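Long-range contacts in extracellular sialidase/neuraminidase, putative (Aspergillus fumigatus, PDB 2XZI), which hydrolyses sialic acid glycosides, acting as a Kdnase that prefers deaminated neuraminic acid (Kdn) and is probably secreted by the fungus: residues Thr61-Gly66 and Thr362-Tyr367; Met203-Ile208 and Trp218-Leu223; Tyr72-Thr77 and Pro90-Val95. One frame throughout, in Å; residues are numbered along the deposited sequence.

Contact 1: residues Thr61-Gly66 and Thr362-Tyr367; sequences TNQDFG and TGKNSY. With KDM (deamino-alpha-neuraminic acid), chain C.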
loop_
_atom_site.group_PDB
_atom_site.type_symbol
_atom_site.label_atom_id
_atom_site.label_comp_id
_atom_site.label_asym_id
_atom_site.label_seq_id
_atom_site.Cartn_x
_atom_site.Cartn_y
_atom_site.Cartn_z
ATOM N N THR A 61 8.315 15.855 -9.658
ATOM C CA THR A 61 9.542 15.144 -9.315
ATOM C C THR A 61 9.098 13.872 -8.611
ATOM O O THR A 61 7.894 13.642 -8.434
ATOM C CB THR A 61 10.435 15.937 -8.334
ATOM O OG1 THR A 61 9.820 15.938 -7.045
ATOM C CG2 THR A 61 10.675 17.385 -8.806
ATOM N N ASN A 62 10.060 13.069 -8.168
ATOM C CA ASN A 62 9.718 11.856 -7.417
ATOM C C ASN A 62 9.634 12.108 -5.904
ATOM O O ASN A 62 9.478 11.161 -5.122
ATOM C CB ASN A 62 10.708 10.723 -7.729
ATOM C CG ASN A 62 12.125 11.029 -7.261
ATOM O OD1 ASN A 62 12.327 11.726 -6.270
ATOM N ND2 ASN A 62 13.104 10.469 -7.953
ATOM N N GLN A 63 9.745 13.369 -5.481
ATOM C CA GLN A 63 9.823 13.703 -4.053
ATOM C C GLN A 63 8.515 13.488 -3.306
ATOM O O GLN A 63 7.445 13.467 -3.901
ATOM C CB GLN A 63 10.334 15.137 -3.852
ATOM C CG GLN A 63 11.761 15.312 -4.369
ATOM C CD GLN A 63 12.135 16.763 -4.623
ATOM O OE1 GLN A 63 11.383 17.509 -5.242
ATOM N NE2 GLN A 63 13.312 17.161 -4.151
ATOM N N ASP A 64 8.627 13.323 -1.989
ATOM C CA ASP A 64 7.484 13.018 -1.117
ATOM C C ASP A 64 6.607 14.233 -0.837
ATOM O O ASP A 64 5.502 14.093 -0.307
ATOM C CB ASP A 64 7.950 12.519 0.263
ATOM C CG ASP A 64 8.821 11.266 0.219
ATOM O OD1 ASP A 64 8.940 10.592 -0.814
ATOM O OD2 ASP A 64 9.419 10.968 1.279
ATOM N N PHE A 65 7.128 15.421 -1.131
ATOM C CA PHE A 65 6.449 16.679 -0.832
ATOM C C PHE A 65 6.211 17.418 -2.144
ATOM O O PHE A 65 6.737 17.027 -3.195
ATOM C CB PHE A 65 7.326 17.542 0.091
ATOM C CG PHE A 65 8.716 17.753 -0.448
ATOM C CD1 PHE A 65 8.990 18.807 -1.329
ATOM C CD2 PHE A 65 9.743 16.886 -0.102
ATOM C CE1 PHE A 65 10.277 18.988 -1.855
ATOM C CE2 PHE A 65 11.034 17.062 -0.627
ATOM C CZ PHE A 65 11.290 18.110 -1.510
ATOM N N GLY A 66 5.444 18.503 -2.065
ATOM C CA GLY A 66 5.042 19.248 -3.256
ATOM C C GLY A 66 3.705 18.767 -3.778
ATOM O O GLY A 66 2.946 18.106 -3.070
ATOM N N THR A 362 19.647 8.585 -6.918
ATOM C CA THR A 362 18.750 8.841 -5.792
ATOM C C THR A 362 18.090 10.216 -5.885
ATOM O O THR A 362 17.274 10.581 -5.025
ATOM C CB THR A 362 19.498 8.736 -4.449
ATOM O OG1 THR A 362 20.573 9.677 -4.433
ATOM C CG2 THR A 362 20.054 7.326 -4.239
ATOM N N GLY A 363 18.441 10.965 -6.928
ATOM C CA GLY A 363 17.940 12.327 -7.127
ATOM C C GLY A 363 16.484 12.447 -7.540
ATOM O O GLY A 363 15.838 11.462 -7.922
ATOM N N LYS A 364 15.987 13.679 -7.481
ATOM C CA LYS A 364 14.559 13.999 -7.624
ATOM C C LYS A 364 14.004 13.731 -9.012
ATOM O O LYS A 364 12.788 13.617 -9.188
ATOM C CB LYS A 364 14.289 15.462 -7.245
ATOM C CG LYS A 364 14.828 16.484 -8.243
ATOM C CD LYS A 364 14.793 17.894 -7.677
ATOM C CE LYS A 364 15.436 18.886 -8.636
ATOM N NZ LYS A 364 15.538 20.254 -8.031
ATOM N N ASN A 365 14.885 13.625 -10.003
ATOM C CA ASN A 365 14.428 13.425 -11.368
ATOM C C ASN A 365 14.376 11.969 -11.840
ATOM O O ASN A 365 14.055 11.717 -13.001
ATOM C CB ASN A 365 15.240 14.282 -12.355
ATOM C CG ASN A 365 14.573 14.376 -13.723
ATOM O OD1 ASN A 365 13.361 14.596 -13.831
ATOM N ND2 ASN A 365 15.365 14.211 -14.780
ATOM N N SER A 366 14.666 11.025 -10.945
ATOM C CA SER A 366 14.531 9.616 -11.281
ATOM C C SER A 366 13.055 9.218 -11.407
ATOM O O SER A 366 12.274 9.322 -10.449
ATOM C CB SER A 366 15.266 8.733 -10.281
ATOM O OG SER A 366 16.673 8.818 -10.495
ATOM N N TYR A 367 12.670 8.804 -12.606
ATOM C CA TYR A 367 11.288 8.438 -12.898
ATOM C C TYR A 367 10.875 7.176 -12.150
ATOM O O TYR A 367 11.593 6.180 -12.139
ATOM C CB TYR A 367 11.100 8.260 -14.405
ATOM C CG TYR A 367 11.276 9.562 -15.170
ATOM C CD1 TYR A 367 10.239 10.497 -15.248
ATOM C CD2 TYR A 367 12.493 9.863 -15.797
ATOM C CE1 TYR A 367 10.403 11.699 -15.938
ATOM C CE2 TYR A 367 12.662 11.064 -16.489
ATOM C CZ TYR A 367 11.617 11.974 -16.542
ATOM O OH TYR A 367 11.783 13.168 -17.228
HETATM C C2 KDM C . 9.441 7.522 1.912
HETATM C C1 KDM C . 10.343 6.386 1.446
HETATM C C3 KDM C . 8.206 7.641 1.000
HETATM C C4 KDM C . 6.964 8.243 1.719
HETATM C C5 KDM C . 7.269 8.943 3.049
HETATM C C6 KDM C . 8.014 7.958 3.983
HETATM C C7 KDM C . 8.576 8.628 5.247
HETATM C C8 KDM C . 9.139 7.570 6.213
HETATM C C9 KDM C . 9.742 8.224 7.444
HETATM O O5 KDM C . 6.057 9.456 3.660
HETATM O O1A KDM C . 10.263 6.010 0.253
HETATM O O1B KDM C . 11.122 5.925 2.314
HETATM O O4 KDM C . 6.361 9.186 0.833
HETATM O O6 KDM C . 9.126 7.270 3.316
HETATM O O7 KDM C . 9.614 9.536 4.870
HETATM O O8 KDM C . 8.101 6.685 6.658
HETATM O O9 KDM C . 8.671 8.855 8.167
HETATM O O2 KDM C . 10.253 8.698 1.805
HETATM O O HOH W 1 14.616 12.008 -4.582
#
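N62 and K364 bring their backbones together where two irregular loops meet, N62 N donating to K364 O (3.0 Å, 165°) at the type I beta turn G363-S366. The side chain of N62 then reaches into this turn, its CG standing between the backbone N and the carbonyl carbon (chi1 65°). ND2 spends its hydrogens on two carbonyls: S366 O at 2.9 Å from ND2, in the amide plane and on a lone pair of the acceptor, and G363 O, also 2.9 Å from ND2 but somewhat tilted from both planes. G363 O also receives S366 N, the bond that closes the turn. On the other branch, OD1 takes a hydrogen from a water that gives its second to T362 O. Beside this polar core, the carboxamide of Q63 packs on the root of the K364 side chain (Q63 CD to K364 CB 3.6 Å), and T61 CB rests against K364 O at 3.4 Å. T61 OG1 accepts from Q63 N in an ST turn and donates to Q63 OE1 (2.9 Å), which fixes the carboxamide. Two residues after N62, D64 OD2 accepts from the ligand hydroxyl O2, at 2.5 Å an unusually short and perhaps inexact distance, while R58 forms a salt bridge with OD1 and also bonds N62 O and the ligand. T362 in turn touches a second bound sugar. N62 thus donates directly to three backbone carbonyls and is linked to a fourth, T362 O, through water, coupling the loop of the sugar-binding D64 to the one bordering the second site.

Contact 2: residues Met203-Ile208 and Trp218-Leu223; sequences MGRNII and WSVQRL. With NO2 (nitrite ion), chain H.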
loop_
_atom_site.group_PDB
_atom_site.type_symbol
_atom_site.label_atom_id
_atom_site.label_comp_id
_atom_site.label_asym_id
_atom_site.label_seq_id
_atom_site.Cartn_x
_atom_site.Cartn_y
_atom_site.Cartn_z
ATOM N N MET A 203 0.367 5.333 11.740
ATOM C CA MET A 203 1.539 5.636 12.559
ATOM C C MET A 203 1.165 5.568 14.052
ATOM O O MET A 203 0.240 6.236 14.485
ATOM C CB MET A 203 2.069 7.022 12.212
ATOM C CG MET A 203 3.098 7.549 13.204
ATOM S SD MET A 203 3.868 9.035 12.551
ATOM C CE MET A 203 4.374 9.880 14.043
ATOM N N GLY A 204 1.882 4.728 14.809
ATOM C CA GLY A 204 1.692 4.623 16.266
ATOM C C GLY A 204 0.332 4.109 16.729
ATOM O O GLY A 204 0.035 4.169 17.926
ATOM N N ARG A 205 -0.513 3.601 15.827
ATOM C CA ARG A 205 -1.898 3.304 16.203
ATOM C C ARG A 205 -2.604 2.514 15.125
ATOM O O ARG A 205 -2.186 2.543 13.962
ATOM C CB ARG A 205 -2.655 4.612 16.447
ATOM C CG ARG A 205 -3.004 5.412 15.185
ATOM C CD ARG A 205 -3.143 6.882 15.551
ATOM N NE ARG A 205 -3.679 7.748 14.496
ATOM C CZ ARG A 205 -2.995 8.269 13.476
ATOM N NH1 ARG A 205 -1.721 7.960 13.263
ATOM N NH2 ARG A 205 -3.615 9.110 12.652
ATOM N N ASN A 206 -3.657 1.798 15.512
ATOM C CA ASN A 206 -4.648 1.307 14.547
ATOM C C ASN A 206 -5.884 2.185 14.621
ATOM O O ASN A 206 -6.240 2.694 15.691
ATOM C CB ASN A 206 -5.072 -0.124 14.850
ATOM C CG ASN A 206 -3.960 -1.117 14.707
ATOM O OD1 ASN A 206 -3.157 -1.051 13.778
ATOM N ND2 ASN A 206 -3.942 -2.100 15.605
ATOM N N ILE A 207 -6.539 2.361 13.486
ATOM C CA ILE A 207 -7.859 2.984 13.449
ATOM C C ILE A 207 -8.864 1.844 13.342
ATOM O O ILE A 207 -8.745 0.983 12.476
ATOM C CB ILE A 207 -7.972 3.955 12.259
ATOM C CG1 ILE A 207 -7.033 5.138 12.481
ATOM C CG2 ILE A 207 -9.402 4.471 12.106
ATOM C CD1 ILE A 207 -6.656 5.887 11.225
ATOM N N ILE A 208 -9.831 1.814 14.250
ATOM C CA ILE A 208 -10.787 0.727 14.298
ATOM C C ILE A 208 -12.158 1.221 13.888
ATOM O O ILE A 208 -12.631 2.254 14.393
ATOM C CB ILE A 208 -10.895 0.145 15.727
ATOM C CG1 ILE A 208 -9.506 -0.030 16.372
ATOM C CG2 ILE A 208 -11.746 -1.125 15.726
ATOM C CD1 ILE A 208 -8.538 -0.998 15.649
ATOM N N TRP A 218 -15.528 5.320 14.109
ATOM C CA TRP A 218 -14.087 5.130 14.172
ATOM C C TRP A 218 -13.569 5.425 15.563
ATOM O O TRP A 218 -14.081 6.317 16.262
ATOM C CB TRP A 218 -13.358 6.008 13.151
ATOM C CG TRP A 218 -13.918 5.924 11.767
ATOM C CD1 TRP A 218 -14.714 6.856 11.139
ATOM C CD2 TRP A 218 -13.747 4.850 10.833
ATOM N NE1 TRP A 218 -15.048 6.418 9.879
ATOM C CE2 TRP A 218 -14.471 5.194 9.662
ATOM C CE3 TRP A 218 -13.057 3.631 10.874
ATOM C CZ2 TRP A 218 -14.506 4.363 8.532
ATOM C CZ3 TRP A 218 -13.102 2.793 9.736
ATOM C CH2 TRP A 218 -13.826 3.178 8.588
ATOM N N SER A 219 -12.545 4.682 15.965
ATOM C CA SER A 219 -11.829 4.998 17.203
ATOM C C SER A 219 -10.350 4.671 17.020
ATOM O O SER A 219 -9.961 4.056 16.012
ATOM C CB SER A 219 -12.418 4.224 18.376
ATOM O OG SER A 219 -12.291 2.844 18.169
ATOM N N VAL A 220 -9.527 5.103 17.969
ATOM C CA VAL A 220 -8.085 4.897 17.881
ATOM C C VAL A 220 -7.608 3.900 18.927
ATOM O O VAL A 220 -7.916 4.040 20.121
ATOM C CB VAL A 220 -7.318 6.215 18.076
ATOM C CG1 VAL A 220 -5.809 5.961 18.073
ATOM C CG2 VAL A 220 -7.702 7.228 17.012
ATOM N N GLN A 221 -6.845 2.917 18.476
ATOM C CA GLN A 221 -6.145 1.995 19.353
ATOM C C GLN A 221 -4.666 2.373 19.344
ATOM O O GLN A 221 -3.947 2.128 18.351
ATOM C CB GLN A 221 -6.348 0.556 18.887
ATOM C CG GLN A 221 -5.564 -0.446 19.706
ATOM C CD GLN A 221 -5.667 -1.861 19.170
ATOM O OE1 GLN A 221 -5.524 -2.102 17.968
ATOM N NE2 GLN A 221 -5.869 -2.820 20.069
ATOM N N ARG A 222 -4.206 3.012 20.411
ATOM C CA ARG A 222 -2.800 3.423 20.478
ATOM C C ARG A 222 -1.899 2.216 20.687
ATOM O O ARG A 222 -2.247 1.286 21.414
ATOM C CB ARG A 222 -2.556 4.444 21.595
ATOM C CG ARG A 222 -3.330 5.757 21.467
ATOM C CD ARG A 222 -2.888 6.590 20.260
ATOM N NE ARG A 222 -1.574 7.228 20.413
ATOM C CZ ARG A 222 -1.361 8.381 21.058
ATOM N NH1 ARG A 222 -2.349 9.015 21.676
ATOM N NH2 ARG A 222 -0.153 8.891 21.106
ATOM N N LEU A 223 -0.750 2.239 20.021
ATOM C CA LEU A 223 0.219 1.153 20.087
ATOM C C LEU A 223 1.590 1.620 20.478
ATOM O O LEU A 223 2.205 2.403 19.748
ATOM C CB LEU A 223 0.369 0.464 18.733
ATOM C CG LEU A 223 -0.883 -0.095 18.085
ATOM C CD1 LEU A 223 -0.596 -0.423 16.606
ATOM C CD2 LEU A 223 -1.399 -1.298 18.855
HETATM N N NO2 H . -9.869 0.272 20.546
HETATM O O1 NO2 H . -10.001 -1.170 20.347
HETATM O O2 NO2 H . -11.091 0.951 20.109
HETATM O O HOH W 2 -14.521 1.886 16.732
#
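The indole of W218 meets I207 obliquely, with CE3 3.9 Å from I207 CG2, while Y116 and F118 make edge-to-face contacts with the same ring system. The guanidinium of R222 has G204 O near its plane, at the edge. In R205 the guanidinium edge points back to its own segment: NH1 donates in plane to a lone pair of M203 O (2.9 Å) and forms a salt bridge with D183. Two carboxamides, of N206 and Q221, lie side by side with their planes 53° apart; N206 ND2 gives Q221 OE1 a nearly straight bond (2.8 Å, 167°). Q221 CG is anti to the backbone N (chi1 176°), and CD, anti to CA in the extended chain, brings the amide out level with that of N206. R242 binds N206 OD1 and T258 O takes Q221 NE2, so both amides are held at both ends. These pairs belong to the antiparallel hairpin 205-210/217-222, the outer two strands of one blade of the six-bladed sialidase beta-propeller. N206-Q221 and I208-S219 are hydrogen-bonded pairs; R205-R222 and I207-V220, on the other face, are non-hydrogen-bonded. There the aliphatic part of R205 crosses V220 obliquely (R205 CD to V220 CG1 3.8 Å). At the I208 end, S219 OG donates to nitrite O2 at 3.0 Å, R210 holding the same ion, and accepts from a water that also donates to I208 O.

Contact 3: residues Tyr72-Thr77 and Pro90-Val95; sequences YKRTKT and PLREVV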
loop_
_atom_site.group_PDB
_atom_site.type_symbol
_atom_site.label_atom_id
_atom_site.label_comp_id
_atom_site.label_asym_id
_atom_site.label_seq_id
_atom_site.Cartn_x
_atom_site.Cartn_y
_atom_site.Cartn_z
ATOM N N TYR A 72 -5.932 6.789 -9.454
ATOM C CA TYR A 72 -6.323 5.399 -9.442
ATOM C C TYR A 72 -6.695 4.878 -10.822
ATOM O O TYR A 72 -6.942 5.667 -11.752
ATOM C CB TYR A 72 -7.472 5.168 -8.457
ATOM C CG TYR A 72 -8.846 5.649 -8.881
ATOM C CD1 TYR A 72 -9.172 6.996 -8.872
ATOM C CD2 TYR A 72 -9.836 4.739 -9.237
ATOM C CE1 TYR A 72 -10.444 7.431 -9.223
ATOM C CE2 TYR A 72 -11.119 5.171 -9.602
ATOM C CZ TYR A 72 -11.419 6.514 -9.580
ATOM O OH TYR A 72 -12.678 6.972 -9.934
ATOM N N LYS A 73 -6.740 3.559 -10.926
ATOM C CA LYS A 73 -7.329 2.872 -12.069
ATOM C C LYS A 73 -8.205 1.754 -11.569
ATOM O O LYS A 73 -7.930 1.150 -10.539
ATOM C CB LYS A 73 -6.244 2.278 -12.960
ATOM C CG LYS A 73 -5.404 3.288 -13.715
ATOM C CD LYS A 73 -4.405 2.591 -14.608
ATOM C CE LYS A 73 -3.705 3.619 -15.458
ATOM N NZ LYS A 73 -2.894 3.013 -16.523
ATOM N N ARG A 74 -9.266 1.460 -12.306
ATOM C CA ARG A 74 -10.087 0.290 -12.035
ATOM C C ARG A 74 -9.974 -0.673 -13.198
ATOM O O ARG A 74 -9.706 -0.261 -14.325
ATOM C CB ARG A 74 -11.568 0.678 -11.936
ATOM C CG ARG A 74 -11.875 1.936 -11.130
ATOM C CD ARG A 74 -13.387 2.028 -10.924
ATOM N NE ARG A 74 -14.121 2.047 -12.197
ATOM C CZ ARG A 74 -15.416 1.759 -12.324
ATOM N NH1 ARG A 74 -16.143 1.391 -11.282
ATOM N NH2 ARG A 74 -15.992 1.810 -13.523
ATOM N N THR A 75 -10.232 -1.944 -12.946
ATOM C CA THR A 75 -10.531 -2.854 -14.030
ATOM C C THR A 75 -11.847 -2.457 -14.695
ATOM O O THR A 75 -12.784 -1.979 -14.031
ATOM C CB THR A 75 -10.526 -4.334 -13.578
ATOM O OG1 THR A 75 -11.481 -4.544 -12.521
ATOM C CG2 THR A 75 -9.130 -4.702 -13.097
ATOM N N LYS A 76 -11.881 -2.628 -16.020
ATOM C CA LYS A 76 -13.031 -2.230 -16.835
ATOM C C LYS A 76 -14.299 -2.976 -16.459
ATOM O O LYS A 76 -15.397 -2.396 -16.475
ATOM C CB LYS A 76 -12.733 -2.458 -18.316
ATOM C CG LYS A 76 -11.753 -1.480 -18.924
ATOM C CD LYS A 76 -11.506 -1.853 -20.381
ATOM C CE LYS A 76 -10.579 -0.861 -21.033
ATOM N NZ LYS A 76 -10.287 -1.288 -22.434
ATOM N N THR A 77 -14.155 -4.240 -16.092
ATOM C CA THR A 77 -15.291 -5.039 -15.691
ATOM C C THR A 77 -14.998 -5.649 -14.345
ATOM O O THR A 77 -13.856 -5.570 -13.842
ATOM C CB THR A 77 -15.608 -6.163 -16.690
ATOM O OG1 THR A 77 -14.667 -7.216 -16.507
ATOM C CG2 THR A 77 -15.581 -5.658 -18.164
ATOM N N PRO A 90 -8.453 3.888 -18.106
ATOM C CA PRO A 90 -7.475 4.971 -18.014
ATOM C C PRO A 90 -7.396 5.591 -16.620
ATOM O O PRO A 90 -8.299 5.410 -15.791
ATOM C CB PRO A 90 -7.997 6.019 -19.014
ATOM C CG PRO A 90 -8.899 5.273 -19.932
ATOM C CD PRO A 90 -9.512 4.183 -19.091
ATOM N N LEU A 91 -6.304 6.290 -16.376
ATOM C CA LEU A 91 -6.057 6.950 -15.103
ATOM C C LEU A 91 -7.173 7.917 -14.726
ATOM O O LEU A 91 -7.627 8.714 -15.557
ATOM C CB LEU A 91 -4.718 7.690 -15.153
ATOM C CG LEU A 91 -4.209 8.165 -13.798
ATOM C CD1 LEU A 91 -3.649 6.980 -13.006
ATOM C CD2 LEU A 91 -3.130 9.203 -14.051
ATOM N N ARG A 92 -7.598 7.845 -13.465
ATOM C CA ARG A 92 -8.561 8.779 -12.868
ATOM C C ARG A 92 -7.979 9.357 -11.575
ATOM O O ARG A 92 -6.893 8.950 -11.143
ATOM C CB ARG A 92 -9.868 8.059 -12.551
ATOM C CG ARG A 92 -10.594 7.472 -13.745
ATOM C CD ARG A 92 -11.848 6.801 -13.252
ATOM N NE ARG A 92 -12.608 6.187 -14.324
ATOM C CZ ARG A 92 -13.838 5.709 -14.173
ATOM N NH1 ARG A 92 -14.432 5.782 -12.998
ATOM N NH2 ARG A 92 -14.477 5.171 -15.200
ATOM N N GLU A 93 -8.692 10.308 -10.980
ATOM C CA GLU A 93 -8.223 11.013 -9.793
ATOM C C GLU A 93 -9.255 10.880 -8.683
ATOM O O GLU A 93 -10.460 11.053 -8.910
ATOM C CB GLU A 93 -7.986 12.491 -10.128
ATOM C CG GLU A 93 -7.397 13.316 -8.998
ATOM C CD GLU A 93 -7.050 14.712 -9.437
ATOM O OE1 GLU A 93 -7.979 15.524 -9.616
ATOM O OE2 GLU A 93 -5.848 14.976 -9.609
ATOM N N VAL A 94 -8.782 10.535 -7.486
ATOM C CA VAL A 94 -9.639 10.551 -6.312
ATOM C C VAL A 94 -9.712 11.995 -5.807
ATOM O O VAL A 94 -10.804 12.520 -5.623
ATOM C CB VAL A 94 -9.103 9.623 -5.202
ATOM C CG1 VAL A 94 -9.947 9.796 -3.940
ATOM C CG2 VAL A 94 -9.134 8.173 -5.642
ATOM N N VAL A 95 -8.542 12.610 -5.600
ATOM C CA VAL A 95 -8.447 13.982 -5.093
ATOM C C VAL A 95 -7.127 14.596 -5.533
ATOM O O VAL A 95 -6.097 13.926 -5.523
ATOM C CB VAL A 95 -8.598 14.035 -3.541
ATOM C CG1 VAL A 95 -7.542 13.161 -2.832
ATOM C CG2 VAL A 95 -8.557 15.478 -3.032
HETATM O O HOH W 3 -9.991 4.101 -13.771
#
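R92 N donates to Y72 O in the shortest polar bond between the segments (2.8 Å, 168°), and Y72 N returns the link to R92 O, a hydrogen-bonded antiparallel pair. Both side chains leave on the same face of the sheet. R92 CB sits over the tyrosine ring in a CH-pi contact, 3.9 Å from the centroid. From there the arginine chain is extended (CD anti to CA, chi2 180°), bringing CD to within 3.4 Å of Y72 OH, and the hydroxyl lies in the guanidinium plane at its edge, ring and guanidinium being turned nearly perpendicular. Nearer the root of the ring, V94 CG2 touches Y72 CD1 at 3.4 Å, and E93 O lies at the rim, near the ring plane. Strand 92-93 is the outermost strand of a four-stranded propeller blade, next to strand 68-74, and V94 and V95 both face L70 in a classic beta bulge where the chain turns a corner. The guanidinium groups of R74 and R92 come face to face, planes 25° apart, R74 NE lying 3.8 Å from R92 NH1. This like-charge approach is probably eased by E89, which forms a salt bridge with R74 NH2 and a long, weak ion pair with R92, while N163 accepts from R92 NH1. Further along, a water accepts from R74 N and donates to P90 O.

Read from the N terminus, the chain first enters contact 1 at 61-66, in the loop between strands 51-58 and 68-74, and then completes contact 3, whose segments 72-77 and 90-95 close a stretch of only 12 residues. Contact 2 follows, with its hairpin 203-208/218-223 spanning 9 residues. Contact 1 closes last, when 362-367 returns across 295 intervening residues, so contacts 2 and 3 are nested inside it and stand in series. Contacts 2 and 3 each tie neighbouring strands within one blade of the propeller. Contact 1 instead joins loops of two different blades, and is about 10 Å from contact 3 between nearest atoms.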